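Local coordinates for protein HI1317 (Haemophilus influenzae, PDB 1JOV) that probably interconverts the alpha and beta anomers of D-glucose 6-phosphate, at residues 121-125 / 136-141. Sequence-based numbering, arbitrary orientation.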
loop_
_atom_site.group_PDB
_atom_site.type_symbol
_atom_site.label_atom_id
_atom_site.label_comp_id
_atom_site.label_asym_id
_atom_site.label_seq_id
_atom_site.Cartn_x
_atom_site.Cartn_y
_atom_site.Cartn_z
ATOM N N ILE A 121 -22.296 -4.810 -2.534
ATOM C CA ILE A 121 -20.922 -4.414 -2.809
ATOM C C ILE A 121 -20.636 -3.047 -2.147
ATOM O O ILE A 121 -21.497 -2.164 -2.195
ATOM C CB ILE A 121 -20.619 -4.338 -4.335
ATOM C CG1 ILE A 121 -19.153 -3.976 -4.550
ATOM C CG2 ILE A 121 -21.521 -3.333 -5.041
ATOM C CD1 ILE A 121 -18.194 -5.095 -4.203
ATOM N N GLU A 122 -19.439 -2.875 -1.513
ATOM C CA GLU A 122 -19.047 -1.594 -0.979
ATOM C C GLU A 122 -17.799 -1.030 -1.719
ATOM O O GLU A 122 -17.683 0.159 -1.933
ATOM C CB GLU A 122 -18.788 -1.696 0.544
ATOM C CG GLU A 122 -18.399 -0.369 1.136
ATOM C CD GLU A 122 -18.313 -0.573 2.676
ATOM O OE1 GLU A 122 -19.161 -1.369 3.245
ATOM O OE2 GLU A 122 -17.407 -0.011 3.310
ATOM N N ALA A 123 -16.868 -1.924 -2.111
ATOM C CA ALA A 123 -15.605 -1.468 -2.735
ATOM C C ALA A 123 -14.984 -2.659 -3.449
ATOM O O ALA A 123 -15.304 -3.847 -3.213
ATOM C CB ALA A 123 -14.619 -0.861 -1.678
ATOM N N LYS A 124 -14.068 -2.327 -4.322
ATOM C CA LYS A 124 -13.364 -3.343 -5.083
ATOM C C LYS A 124 -11.851 -3.053 -5.075
ATOM O O LYS A 124 -11.471 -1.890 -4.983
ATOM C CB LYS A 124 -13.921 -3.387 -6.504
ATOM C CG LYS A 124 -13.351 -4.481 -7.407
ATOM C CD LYS A 124 -14.194 -4.657 -8.650
ATOM C CE LYS A 124 -14.242 -3.392 -9.499
ATOM N NZ LYS A 124 -14.866 -3.634 -10.826
ATOM N N VAL A 125 -11.000 -4.032 -5.187
ATOM C CA VAL A 125 -9.572 -3.770 -5.427
ATOM C C VAL A 125 -9.137 -4.707 -6.520
ATOM O O VAL A 125 -9.419 -5.912 -6.473
ATOM C CB VAL A 125 -8.680 -4.014 -4.188
ATOM C CG1 VAL A 125 -7.224 -4.088 -4.594
ATOM C CG2 VAL A 125 -8.891 -2.918 -3.147
ATOM N N THR A 136 -5.580 -0.932 -8.053
ATOM C CA THR A 136 -6.648 0.081 -8.172
ATOM C C THR A 136 -7.712 -0.173 -7.134
ATOM O O THR A 136 -8.078 -1.331 -6.926
ATOM C CB THR A 136 -7.342 -0.029 -9.537
ATOM O OG1 THR A 136 -6.387 0.216 -10.561
ATOM C CG2 THR A 136 -8.466 0.979 -9.648
ATOM N N PHE A 137 -8.174 0.868 -6.483
ATOM C CA PHE A 137 -9.241 0.782 -5.516
ATOM C C PHE A 137 -10.461 1.536 -6.062
ATOM O O PHE A 137 -10.288 2.646 -6.540
ATOM C CB PHE A 137 -8.859 1.415 -4.137
ATOM C CG PHE A 137 -9.999 1.609 -3.167
ATOM C CD1 PHE A 137 -10.351 0.597 -2.292
ATOM C CD2 PHE A 137 -10.769 2.772 -3.137
ATOM C CE1 PHE A 137 -11.434 0.730 -1.407
ATOM C CE2 PHE A 137 -11.848 2.930 -2.270
ATOM C CZ PHE A 137 -12.196 1.906 -1.389
ATOM N N THR A 138 -11.679 0.972 -6.002
ATOM C CA THR A 138 -12.891 1.667 -6.443
ATOM C C THR A 138 -13.868 1.614 -5.328
ATOM O O THR A 138 -14.140 0.549 -4.716
ATOM C CB THR A 138 -13.545 0.951 -7.665
ATOM O OG1 THR A 138 -12.521 0.808 -8.691
ATOM C CG2 THR A 138 -14.715 1.857 -8.232
ATOM N N HIS A 139 -14.545 2.734 -5.190
ATOM C CA HIS A 139 -15.554 2.981 -4.186
ATOM C C HIS A 139 -16.981 2.823 -4.729
ATOM O O HIS A 139 -17.290 3.462 -5.709
ATOM C CB HIS A 139 -15.338 4.472 -3.832
ATOM C CG HIS A 139 -16.434 5.135 -3.089
ATOM N ND1 HIS A 139 -17.027 4.628 -1.952
ATOM C CD2 HIS A 139 -17.018 6.344 -3.309
ATOM C CE1 HIS A 139 -17.908 5.516 -1.502
ATOM N NE2 HIS A 139 -17.963 6.525 -2.340
ATOM N N TYR A 140 -17.802 2.014 -4.067
ATOM C CA TYR A 140 -19.182 1.872 -4.449
ATOM C C TYR A 140 -20.099 2.252 -3.309
ATOM O O TYR A 140 -21.252 1.795 -3.221
ATOM C CB TYR A 140 -19.461 0.436 -4.891
ATOM C CG TYR A 140 -18.742 0.122 -6.207
ATOM C CD1 TYR A 140 -19.063 0.762 -7.388
ATOM C CD2 TYR A 140 -17.753 -0.835 -6.223
ATOM C CE1 TYR A 140 -18.355 0.434 -8.557
ATOM C CE2 TYR A 140 -17.062 -1.164 -7.352
ATOM C CZ TYR A 140 -17.342 -0.531 -8.524
ATOM O OH TYR A 140 -16.654 -0.839 -9.672
ATOM N N GLY A 141 -19.560 3.090 -2.419
ATOM C CA GLY A 141 -20.173 3.521 -1.195
ATOM C C GLY A 141 -21.420 4.362 -1.274
ATOM O O GLY A 141 -21.924 4.698 -2.342
HETATM O O HOH W 1 -23.049 -0.313 -4.116
#
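Antiparallel strands are held together first by their backbones, and the ladder between 121-125 and 136-141 illustrates the rule. Lys124 and Thr138 form a hydrogen-bonded pair, with Lys124 N to Thr138 O at 2.9 Å and Thr138 N to Lys124 O at 3.0 Å; beyond it, Tyr140 N donates to Glu122 O at 2.8 Å. A water then spans the opening end, donating to Ile121 O (3.1 Å) and Tyr140 O (2.9 Å). CA-H...O contacts, such as Val125 CA to Thr136 O at 3.2 Å, supplement these bonds.

The strands form a beta hairpin within the large antiparallel sheet of this galactose mutarotase-like beta-sandwich. Opposite Leu114, Glu122 and Ala123 make a classic beta bulge. The CA-to-CB bond of Glu122 points away from 136-141, and its carboxylate is salt-bridged to Arg94; His139 ND1 is hydrogen-bonded to Tyr77 OH.

On the face carrying Ala123, Val125 and Phe137, the Phe137 ring meets Ala123 (CE1 to CB, 3.6 Å) and, at its edge, Val125 (CD1 to CG2, 3.9 Å); Trp96 packs against all three, and Leu149 against Phe137. Just past the strand end, on the Lys124 side, the Tyr140 ring projects outward beside 121-125, CD2 3.8 Å from Ile121 CG1 and Lys124 CB at its edge.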